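Local atomic coordinates of polyhedrin (Orgyia pseudotsugata cypovirus 5, PDB entry 5A8U), a protein that forms the crystalline matrix of the virus occlusion bodies (polyhedra), which protect the virus outside its host until insect larvae ingest them. Residues 29-34 / 45-50; 51-56 / 193-198; 113-118 / 241-246; 158-163 / 173-178. One frame throughout, in Å; residues are numbered along the deposited sequence.

Interaction 1. Residues 29-34 / 45-50; sequences GINVTV and VYNWQG
Asn47 reaches across to Asn31 and Thr33, its ND2 donating to two oxygens of the facing strand. The bond to Asn31 OD1 (3.1 Å) is nearly straight, 167° at the hydrogen, and arrives in the carbonyl plane on a lone pair; the two amides lie 7° from coplanar. The second, from Asn47 ND2 to Thr33 OG1, is also 3.1 Å but more bent, and the hydroxyl is tilted from the amide plane. Asn47 OD1 is held by Arg241, so the amide is gripped at both ends. Gln49 lies beside Asn31, pointing the same way, its CG 3.3 Å from Asn31 OD1, while its NE2 bonds to Gly132 O of the second subunit. The face carrying Ile30, Val32, Val34, Tyr46 and Trp48 is mainly apolar. There Trp48 turns an edge to Val32 O, which lies 3.5 Å from its CE3. Trp48 CZ3 also meets Val34 CG2 at 3.8 Å. Phe192 packs edge-to-face with the same indole, and Ile54 also touches it. Six backbone hydrogen bonds underlie both faces, pairing Ile30 with Gly50, Val32 with Trp48 and Val34 with Tyr46; Val34 N to Tyr46 O is 2.8 Å. With strand axes 4.7 Å apart and directions 162° from parallel, this is an antiparallel beta hairpin inside a larger sheet, flanked by strands 109-115 and 223-227.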
# COMPACT_ATOMS: atom_id res chain seq x y z
N GLY A 29 11.44 -11.37 13.15
CA GLY A 29 11.33 -10.63 11.91
C GLY A 29 12.17 -11.17 10.77
O GLY A 29 13.28 -11.66 10.98
N ILE A 30 11.63 -11.08 9.56
CA ILE A 30 12.40 -11.26 8.34
C ILE A 30 12.45 -9.88 7.70
O ILE A 30 11.49 -9.11 7.79
CB ILE A 30 11.75 -12.31 7.37
CG1 ILE A 30 10.28 -12.01 7.10
CG2 ILE A 30 11.91 -13.74 7.92
CD1 ILE A 30 9.68 -12.83 5.93
N ASN A 31 13.59 -9.55 7.09
CA ASN A 31 13.80 -8.23 6.51
C ASN A 31 14.13 -8.35 5.04
O ASN A 31 14.89 -9.22 4.63
CB ASN A 31 14.94 -7.49 7.21
CG ASN A 31 14.52 -6.86 8.51
OD1 ASN A 31 14.19 -5.68 8.56
ND2 ASN A 31 14.51 -7.65 9.57
N VAL A 32 13.55 -7.46 4.25
CA VAL A 32 13.90 -7.34 2.85
C VAL A 32 14.26 -5.88 2.65
O VAL A 32 13.51 -4.99 3.03
CB VAL A 32 12.72 -7.73 1.94
CG1 VAL A 32 13.09 -7.54 0.48
CG2 VAL A 32 12.35 -9.19 2.22
N THR A 33 15.45 -5.64 2.09
CA THR A 33 15.91 -4.29 1.84
C THR A 33 16.24 -4.15 0.35
O THR A 33 16.88 -5.01 -0.26
CB THR A 33 17.12 -3.93 2.70
OG1 THR A 33 16.80 -4.19 4.08
CG2 THR A 33 17.48 -2.43 2.57
N VAL A 34 15.72 -3.08 -0.24
CA VAL A 34 16.13 -2.71 -1.58
C VAL A 34 16.99 -1.47 -1.46
O VAL A 34 16.57 -0.47 -0.88
CB VAL A 34 14.92 -2.41 -2.47
CG1 VAL A 34 15.33 -1.59 -3.73
CG2 VAL A 34 14.22 -3.69 -2.83
N VAL A 45 17.19 3.73 0.26
CA VAL A 45 16.89 2.50 0.99
C VAL A 45 15.40 2.34 1.20
O VAL A 45 14.71 3.28 1.61
CB VAL A 45 17.56 2.55 2.38
CG1 VAL A 45 17.21 1.29 3.22
CG2 VAL A 45 19.09 2.74 2.22
N TYR A 46 14.91 1.14 0.93
CA TYR A 46 13.57 0.73 1.34
C TYR A 46 13.72 -0.57 2.09
O TYR A 46 14.31 -1.52 1.57
CB TYR A 46 12.68 0.49 0.12
CG TYR A 46 12.36 1.74 -0.68
CD1 TYR A 46 11.28 2.54 -0.32
CD2 TYR A 46 13.14 2.11 -1.77
CE1 TYR A 46 10.99 3.70 -1.06
CE2 TYR A 46 12.86 3.24 -2.49
CZ TYR A 46 11.79 4.04 -2.12
OH TYR A 46 11.50 5.17 -2.86
N ASN A 47 13.19 -0.62 3.31
CA ASN A 47 13.27 -1.79 4.19
C ASN A 47 11.88 -2.24 4.65
O ASN A 47 11.18 -1.50 5.32
CB ASN A 47 14.21 -1.50 5.37
CG ASN A 47 14.12 -2.55 6.48
OD1 ASN A 47 13.66 -2.26 7.58
ND2 ASN A 47 14.54 -3.78 6.17
N TRP A 48 11.50 -3.44 4.22
CA TRP A 48 10.24 -4.08 4.65
C TRP A 48 10.51 -5.15 5.72
O TRP A 48 11.54 -5.83 5.68
CB TRP A 48 9.57 -4.77 3.46
CG TRP A 48 9.07 -3.90 2.34
CD1 TRP A 48 7.78 -3.51 2.12
CD2 TRP A 48 9.84 -3.40 1.24
NE1 TRP A 48 7.70 -2.77 0.96
CE2 TRP A 48 8.96 -2.68 0.41
CE3 TRP A 48 11.19 -3.46 0.89
CZ2 TRP A 48 9.39 -2.04 -0.76
CZ3 TRP A 48 11.61 -2.83 -0.27
CH2 TRP A 48 10.71 -2.13 -1.08
N GLN A 49 9.59 -5.32 6.66
CA GLN A 49 9.71 -6.37 7.67
C GLN A 49 8.41 -7.16 7.69
O GLN A 49 7.36 -6.67 7.28
CB GLN A 49 9.91 -5.76 9.06
CG GLN A 49 11.08 -4.84 9.21
CD GLN A 49 11.17 -4.25 10.60
OE1 GLN A 49 11.25 -4.99 11.60
NE2 GLN A 49 11.12 -2.92 10.69
N GLY A 50 8.48 -8.40 8.17
CA GLY A 50 7.28 -9.22 8.29
C GLY A 50 7.61 -10.47 9.08
O GLY A 50 8.74 -10.68 9.46

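Interaction 2. Residues 51-56 / 193-198; sequences TEVIAG and EVYRYR
Residues 53-56 and 193-195 run antiparallel, axes 4.7 Å apart and 175° between their directions, with Ile54 and Val194 as the hydrogen-bonded pair (Ile54 N to Val194 O 2.8 Å). Beyond this pair, toward residues 52 and 196, Arg196 N bonds to Glu52 O at 3.0 Å, approaching from 43° above the carbonyl plane. The side chain of Arg196 then folds back, bent at chi2 and chi3, and presents the NE/NH2 edge of its guanidinium to Thr51. NE at 2.8 Å and NH2 at 3.0 Å both donate to the single atom Thr51 O, which lies only 7° out of the guanidinium plane. NH1 also bonds to Arg23 O, and NH2 to Ser28 OG. Val53 and Tyr195 lie side by side, Val53 CG2 standing 4.0 Å from Tyr195 CE2, and the phenol OH of Tyr195 donates to Glu193 OE1 at 2.6 Å. Glu193 also forms salt bridges to Arg124 and Arg126, while Arg211 of the third subunit makes a cation-pi contact with Tyr195. Glu52 OE1 stays 5.0 Å from Arg196 NE. The arginine thus meets neutral oxygens rather than this carboxylate, and its two bonds to Thr51 O probably help hold the chain just before strand 53-58, whereas Glu193 probably has its negative charge stabilised by two arginines.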
# COMPACT_ATOMS: atom_id res chain seq x y z
N THR A 51 6.61 -11.31 9.32
CA THR A 51 6.81 -12.51 10.11
C THR A 51 6.78 -13.76 9.23
O THR A 51 7.68 -14.58 9.30
CB THR A 51 5.75 -12.62 11.20
OG1 THR A 51 4.47 -12.31 10.63
CG2 THR A 51 6.07 -11.64 12.32
N GLU A 52 5.76 -13.89 8.38
CA GLU A 52 5.56 -15.10 7.59
C GLU A 52 5.80 -14.86 6.12
O GLU A 52 6.23 -15.74 5.38
CB GLU A 52 4.10 -15.58 7.74
CG GLU A 52 3.73 -16.07 9.14
CD GLU A 52 4.20 -17.47 9.46
OE1 GLU A 52 4.75 -18.19 8.59
OE2 GLU A 52 4.00 -17.87 10.63
N VAL A 53 5.47 -13.65 5.68
CA VAL A 53 5.57 -13.31 4.28
C VAL A 53 5.95 -11.85 4.17
O VAL A 53 5.51 -10.99 4.96
CB VAL A 53 4.25 -13.59 3.56
CG1 VAL A 53 3.15 -12.71 4.12
CG2 VAL A 53 4.39 -13.39 2.05
N ILE A 54 6.80 -11.56 3.22
CA ILE A 54 7.14 -10.18 2.95
C ILE A 54 7.07 -9.97 1.45
O ILE A 54 7.75 -10.66 0.69
CB ILE A 54 8.50 -9.85 3.55
CG1 ILE A 54 8.77 -8.36 3.50
CG2 ILE A 54 9.57 -10.58 2.84
CD1 ILE A 54 9.95 -7.99 4.36
N ALA A 55 6.23 -9.03 1.03
CA ALA A 55 5.91 -8.84 -0.37
C ALA A 55 5.81 -7.35 -0.60
O ALA A 55 5.44 -6.60 0.30
CB ALA A 55 4.57 -9.50 -0.70
N GLY A 56 6.12 -6.91 -1.81
CA GLY A 56 6.09 -5.48 -2.05
C GLY A 56 6.52 -5.19 -3.48
O GLY A 56 6.76 -6.12 -4.26
N GLU A 193 8.64 -11.30 -3.53
CA GLU A 193 7.99 -12.09 -2.47
C GLU A 193 9.05 -12.87 -1.73
O GLU A 193 9.89 -13.51 -2.35
CB GLU A 193 6.96 -13.07 -3.06
CG GLU A 193 5.95 -12.42 -3.98
CD GLU A 193 5.04 -13.42 -4.69
OE1 GLU A 193 5.35 -14.64 -4.66
OE2 GLU A 193 4.02 -12.99 -5.26
N VAL A 194 9.01 -12.81 -0.41
CA VAL A 194 9.96 -13.53 0.43
C VAL A 194 9.16 -14.24 1.52
O VAL A 194 8.20 -13.70 2.05
CB VAL A 194 10.97 -12.55 1.05
CG1 VAL A 194 11.75 -13.17 2.24
CG2 VAL A 194 11.90 -11.99 -0.02
N TYR A 195 9.58 -15.46 1.83
CA TYR A 195 8.81 -16.35 2.67
C TYR A 195 9.60 -16.93 3.84
O TYR A 195 10.76 -17.29 3.71
CB TYR A 195 8.28 -17.52 1.82
CG TYR A 195 7.37 -17.09 0.69
CD1 TYR A 195 7.89 -16.76 -0.55
CD2 TYR A 195 5.99 -17.04 0.86
CE1 TYR A 195 7.06 -16.37 -1.59
CE2 TYR A 195 5.15 -16.67 -0.16
CZ TYR A 195 5.69 -16.34 -1.39
OH TYR A 195 4.88 -15.96 -2.42
N ARG A 196 8.92 -17.04 4.98
CA ARG A 196 9.45 -17.66 6.18
C ARG A 196 9.87 -19.11 5.95
O ARG A 196 9.13 -19.90 5.36
CB ARG A 196 8.34 -17.61 7.25
CG ARG A 196 8.46 -18.57 8.42
CD ARG A 196 9.52 -18.15 9.40
NE ARG A 196 9.38 -16.77 9.87
CZ ARG A 196 10.29 -16.18 10.64
NH1 ARG A 196 11.37 -16.87 10.99
NH2 ARG A 196 10.14 -14.93 11.04
N TYR A 197 11.07 -19.46 6.44
CA TYR A 197 11.43 -20.86 6.55
C TYR A 197 10.68 -21.46 7.74
O TYR A 197 10.72 -20.94 8.86
CB TYR A 197 12.94 -21.02 6.79
CG TYR A 197 13.36 -22.45 6.99
CD1 TYR A 197 13.28 -23.36 5.96
CD2 TYR A 197 13.82 -22.89 8.23
CE1 TYR A 197 13.67 -24.69 6.13
CE2 TYR A 197 14.22 -24.21 8.43
CZ TYR A 197 14.13 -25.10 7.37
OH TYR A 197 14.54 -26.41 7.54
N ARG A 198 9.99 -22.55 7.48
CA ARG A 198 9.17 -23.18 8.51
C ARG A 198 9.90 -24.39 9.05
O ARG A 198 10.53 -25.14 8.29
CB ARG A 198 7.83 -23.57 7.91
CG ARG A 198 6.91 -22.37 7.65
CD ARG A 198 6.18 -21.94 8.93
NE ARG A 198 5.32 -23.02 9.41
CZ ARG A 198 5.56 -23.77 10.48
NH1 ARG A 198 6.62 -23.54 11.25
NH2 ARG A 198 4.73 -24.75 10.79

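Interaction 3. Residues 113-118 / 241-246; sequences IVQGSV and RELVYQ
Gln115, at the end of strand 109-115, bridges to the chain that leaves helix 230-241 through a Schellman motif, where Glu242 has positive phi. Hydrogen bonds come first. The primary amide pairs with backbone on both sides of Leu243: Gln115 NE2 donates to Glu242 O at 3.0 Å, almost straight at 173°, and Gln115 OE1 accepts from Val244 N at 2.8 Å. The former is close to coplanar with the amide, whereas in the latter the donor is tilted 22° from the carbonyl plane. Gln115 CG lies anti to the backbone N (chi1 170°) and the chain stays extended beyond it, which carries the amide across to the loop. Water supplies a further link, donating to Gln115 OE1 at 2.8 Å and to Val244 O. OE1 thus receives two donors, and the buried amide bonds to one backbone C=O and one N-H, much as a peptide group would. Carbon-oxygen packing contacts lie beside these bonds. Val244 CG2 and Leu243 CD2 border Gln115 OE1, and Ile113 CG2 comes 3.5 Å from Val244 O. Farther along, Tyr245 has its OH bound to Glu230 and its ring touching Phe238, which joins this loop to the helix. Val145 of the second subunit packs on Gln115 and Leu243, while Arg146 of that subunit makes a salt bridge with Glu242. The apolar contact is that of Ile113, which sets its CD1 3.7 Å from Tyr245 CD2.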
# COMPACT_ATOMS: atom_id res chain seq x y z
N ILE A 113 18.59 -7.31 -0.61
CA ILE A 113 19.11 -8.04 0.54
C ILE A 113 17.97 -8.67 1.32
O ILE A 113 17.02 -8.00 1.67
CB ILE A 113 19.89 -7.12 1.49
CG1 ILE A 113 20.78 -6.16 0.69
CG2 ILE A 113 20.67 -7.94 2.50
CD1 ILE A 113 21.39 -5.05 1.54
N VAL A 114 18.08 -9.96 1.61
CA VAL A 114 17.04 -10.65 2.35
C VAL A 114 17.68 -11.27 3.59
O VAL A 114 18.68 -11.95 3.47
CB VAL A 114 16.41 -11.78 1.50
CG1 VAL A 114 15.30 -12.49 2.29
CG2 VAL A 114 15.84 -11.21 0.19
N GLN A 115 17.12 -11.00 4.77
CA GLN A 115 17.73 -11.47 6.02
C GLN A 115 16.72 -12.09 6.99
O GLN A 115 15.60 -11.59 7.14
CB GLN A 115 18.49 -10.31 6.69
CG GLN A 115 18.97 -10.61 8.12
CD GLN A 115 19.82 -9.50 8.70
OE1 GLN A 115 20.32 -8.64 7.97
NE2 GLN A 115 20.00 -9.51 10.02
N GLY A 116 17.10 -13.19 7.65
CA GLY A 116 16.23 -13.82 8.62
C GLY A 116 16.22 -15.31 8.37
O GLY A 116 17.03 -15.79 7.58
N SER A 117 15.31 -16.04 9.01
CA SER A 117 15.17 -17.48 8.74
C SER A 117 14.17 -17.63 7.60
O SER A 117 12.95 -17.70 7.80
CB SER A 117 14.71 -18.23 9.99
OG SER A 117 14.61 -19.62 9.72
N VAL A 118 14.72 -17.66 6.39
CA VAL A 118 13.94 -17.50 5.16
C VAL A 118 13.96 -18.78 4.34
O VAL A 118 14.96 -19.49 4.33
CB VAL A 118 14.53 -16.32 4.34
CG1 VAL A 118 13.99 -16.30 2.87
CG2 VAL A 118 14.30 -15.00 5.08
N ARG A 241 21.12 -1.52 13.08
CA ARG A 241 19.94 -2.40 12.99
C ARG A 241 20.38 -3.86 12.94
O ARG A 241 19.53 -4.76 12.95
CB ARG A 241 19.11 -2.10 11.74
CG ARG A 241 18.29 -0.81 11.76
CD ARG A 241 16.90 -0.97 12.40
NE ARG A 241 16.20 -2.17 11.93
CZ ARG A 241 15.30 -2.20 10.95
NH1 ARG A 241 14.93 -1.09 10.32
NH2 ARG A 241 14.75 -3.36 10.60
N GLU A 242 21.69 -4.09 12.87
CA GLU A 242 22.26 -5.43 12.68
C GLU A 242 21.70 -6.08 11.41
O GLU A 242 21.45 -7.30 11.36
CB GLU A 242 22.11 -6.33 13.93
CG GLU A 242 22.77 -5.71 15.16
CD GLU A 242 22.76 -6.59 16.41
OE1 GLU A 242 22.64 -7.83 16.29
OE2 GLU A 242 22.87 -6.02 17.52
N LEU A 243 21.54 -5.25 10.39
CA LEU A 243 21.18 -5.69 9.05
C LEU A 243 22.45 -5.89 8.24
O LEU A 243 23.24 -4.96 8.07
CB LEU A 243 20.30 -4.63 8.37
CG LEU A 243 18.87 -4.50 8.90
CD1 LEU A 243 18.20 -3.25 8.37
CD2 LEU A 243 18.08 -5.73 8.49
N VAL A 244 22.68 -7.10 7.72
CA VAL A 244 23.84 -7.31 6.88
C VAL A 244 23.67 -6.63 5.54
O VAL A 244 22.56 -6.40 5.06
CB VAL A 244 24.18 -8.81 6.66
CG1 VAL A 244 24.83 -9.39 7.93
CG2 VAL A 244 22.95 -9.59 6.23
N TYR A 245 24.80 -6.29 4.93
CA TYR A 245 24.82 -5.44 3.76
C TYR A 245 26.15 -5.69 3.08
O TYR A 245 27.18 -5.79 3.75
CB TYR A 245 24.73 -3.98 4.22
CG TYR A 245 24.82 -2.95 3.14
CD1 TYR A 245 26.04 -2.50 2.66
CD2 TYR A 245 23.66 -2.39 2.59
CE1 TYR A 245 26.12 -1.54 1.67
CE2 TYR A 245 23.73 -1.42 1.59
CZ TYR A 245 24.97 -1.01 1.14
OH TYR A 245 25.05 -0.06 0.16
N GLN A 246 26.15 -5.79 1.76
CA GLN A 246 27.41 -5.97 1.06
C GLN A 246 27.86 -4.65 0.45
O GLN A 246 27.13 -4.03 -0.33
CB GLN A 246 27.28 -7.04 -0.03
CG GLN A 246 28.61 -7.35 -0.71
CD GLN A 246 28.43 -8.30 -1.87
OE1 GLN A 246 28.02 -7.90 -2.96
NE2 GLN A 246 28.72 -9.58 -1.63
O HOH W 1 19.87 -7.14 5.67

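Interaction 4. Residues 158-163 / 173-178; sequences NSKMQP and KSYYVR
Tyr175 lies alongside Lys160, the two side chains pointing the same way. Lys160 O approaches the ring obliquely, 3.7 Å from Tyr175 CD1, and the aliphatic part of the lysine follows the ring, Lys160 CB being 3.9 Å from Tyr175 CE1. Farther along the strand, Arg178 NE bonds to Tyr176 OH in plane at the edge of that ring. Met161 crosses Tyr175 at about a right angle, with CG 4.0 Å from Tyr175 CB; bent at chi3, it brings CE near Lys173 O. The amide of Asn158 is another flat group, and its OD1 takes a 2.7 Å hydrogen bond from Lys173 NZ, which is tilted 24° from the carbonyl plane. The lysine chain is extended beyond CG and reaches from the strand to the 3-10 turn. Water accepts from Lys173 NZ and donates to Asn158 O and to Met161 O, the latter at 2.8 Å, giving the ammonium a second oxygen partner and linking the 3-10 segment and Met161, just before strand 162-166, to Lys173. Two backbone bonds then pair Gln162 with Ser174: Gln162 N to Ser174 O is 2.7 Å and straight at 176°, and Ser174 N returns to Gln162 O. The polar ends of this pair turn elsewhere, Gln162 to Gln246 and Ser174 to Gln111. Strand 162-166 forms the sheet edge within this chain, hairpinned to 169-178, whose other neighbour is strand 109-115; Phe112 and Val114 there pack on Met161, and Leu125 of strand 124-128 on Tyr175.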
# COMPACT_ATOMS: atom_id res chain seq x y z
N ASN A 158 17.41 -17.22 -5.95
CA ASN A 158 18.22 -17.74 -4.86
C ASN A 158 19.64 -18.12 -5.27
O ASN A 158 20.61 -17.74 -4.61
CB ASN A 158 17.55 -18.95 -4.20
CG ASN A 158 18.31 -19.44 -2.99
OD1 ASN A 158 18.76 -18.64 -2.16
ND2 ASN A 158 18.49 -20.75 -2.89
N SER A 159 19.79 -18.85 -6.36
CA SER A 159 21.12 -19.35 -6.70
C SER A 159 22.11 -18.23 -7.07
O SER A 159 23.32 -18.41 -6.92
CB SER A 159 21.07 -20.44 -7.79
OG SER A 159 20.61 -19.93 -9.02
N LYS A 160 21.60 -17.08 -7.52
CA LYS A 160 22.46 -15.93 -7.83
C LYS A 160 22.74 -15.05 -6.60
O LYS A 160 23.57 -14.14 -6.66
CB LYS A 160 21.82 -15.07 -8.93
CG LYS A 160 21.83 -15.68 -10.32
CD LYS A 160 21.31 -14.66 -11.33
CE LYS A 160 21.75 -15.00 -12.76
NZ LYS A 160 21.62 -13.83 -13.70
N MET A 161 22.04 -15.29 -5.50
CA MET A 161 22.28 -14.48 -4.30
C MET A 161 23.54 -14.95 -3.57
O MET A 161 23.86 -16.14 -3.58
CB MET A 161 21.07 -14.53 -3.38
CG MET A 161 19.79 -14.11 -4.08
SD MET A 161 18.42 -13.95 -2.91
CE MET A 161 18.80 -12.36 -2.18
N GLN A 162 24.25 -14.00 -2.96
CA GLN A 162 25.48 -14.27 -2.25
C GLN A 162 25.20 -14.36 -0.76
O GLN A 162 24.52 -13.50 -0.20
CB GLN A 162 26.50 -13.16 -2.52
CG GLN A 162 26.83 -12.98 -3.99
CD GLN A 162 27.85 -11.89 -4.20
OE1 GLN A 162 28.85 -11.85 -3.50
NE2 GLN A 162 27.61 -11.01 -5.15
N PRO A 163 25.74 -15.38 -0.10
CA PRO A 163 25.49 -15.53 1.34
C PRO A 163 26.23 -14.46 2.14
O PRO A 163 27.40 -14.17 1.88
CB PRO A 163 26.05 -16.92 1.65
CG PRO A 163 26.29 -17.58 0.33
CD PRO A 163 26.58 -16.47 -0.63
N LYS A 173 21.12 -13.08 2.49
CA LYS A 173 21.72 -13.19 1.17
C LYS A 173 21.50 -11.90 0.41
O LYS A 173 20.52 -11.18 0.65
CB LYS A 173 21.12 -14.35 0.38
CG LYS A 173 21.25 -15.71 1.06
CD LYS A 173 20.94 -16.78 0.00
CE LYS A 173 20.94 -18.18 0.51
NZ LYS A 173 20.94 -19.07 -0.71
N SER A 174 22.42 -11.60 -0.49
CA SER A 174 22.35 -10.35 -1.24
C SER A 174 22.50 -10.61 -2.72
O SER A 174 23.28 -11.47 -3.15
CB SER A 174 23.47 -9.41 -0.76
OG SER A 174 23.56 -8.28 -1.60
N TYR A 175 21.75 -9.85 -3.52
CA TYR A 175 21.88 -9.92 -4.96
C TYR A 175 22.18 -8.52 -5.50
O TYR A 175 21.41 -7.57 -5.27
CB TYR A 175 20.60 -10.50 -5.59
CG TYR A 175 20.64 -10.53 -7.10
CD1 TYR A 175 21.70 -11.14 -7.76
CD2 TYR A 175 19.62 -9.98 -7.86
CE1 TYR A 175 21.76 -11.19 -9.15
CE2 TYR A 175 19.66 -10.01 -9.26
CZ TYR A 175 20.74 -10.61 -9.90
OH TYR A 175 20.80 -10.66 -11.27
N TYR A 176 23.30 -8.39 -6.21
CA TYR A 176 23.67 -7.11 -6.80
C TYR A 176 23.42 -7.15 -8.29
O TYR A 176 23.81 -8.10 -8.98
CB TYR A 176 25.16 -6.79 -6.52
CG TYR A 176 25.63 -5.52 -7.20
CD1 TYR A 176 25.46 -4.28 -6.58
CD2 TYR A 176 26.23 -5.56 -8.45
CE1 TYR A 176 25.89 -3.12 -7.19
CE2 TYR A 176 26.66 -4.40 -9.08
CZ TYR A 176 26.49 -3.18 -8.44
OH TYR A 176 26.91 -2.03 -9.05
N VAL A 177 22.75 -6.13 -8.81
CA VAL A 177 22.51 -6.11 -10.25
C VAL A 177 22.54 -4.72 -10.86
O VAL A 177 22.03 -3.74 -10.30
CB VAL A 177 21.21 -6.84 -10.65
CG1 VAL A 177 20.00 -6.04 -10.18
CG2 VAL A 177 21.15 -7.07 -12.16
N ARG A 178 23.19 -4.63 -12.01
CA ARG A 178 23.27 -3.39 -12.75
C ARG A 178 22.08 -3.26 -13.69
O ARG A 178 21.62 -4.24 -14.29
CB ARG A 178 24.57 -3.34 -13.56
CG ARG A 178 25.83 -3.24 -12.72
CD ARG A 178 26.23 -1.80 -12.51
NE ARG A 178 27.49 -1.68 -11.77
CZ ARG A 178 28.69 -1.63 -12.33
NH1 ARG A 178 28.81 -1.70 -13.65
NH2 ARG A 178 29.77 -1.50 -11.58
O HOH W 2 23.06 -18.76 -2.95

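Overall arrangement
Interactions 1, 3 and 4 all reach one antiparallel sheet, whose order runs 162-166, 169-178, 109-115, 30-37, 43-50, 223-227. Strand 109-115 joins them: Thr33 N lies 2.9 Å from Ile113 O, and Val114 O lies 2.9 Å from Lys173 N. Interactions 1 and 4 do not touch, their nearest atoms being about 7 Å apart. Interaction 2 lies in a second sheet packed against the first, Val32 CG2 standing 3.6 Å from Val194 CG2; its centre is about 10 Å from that of interaction 1 and 17 Å from that of interaction 4. Interactions 1 and 3 touch the second subunit, and interaction 2 the second and third.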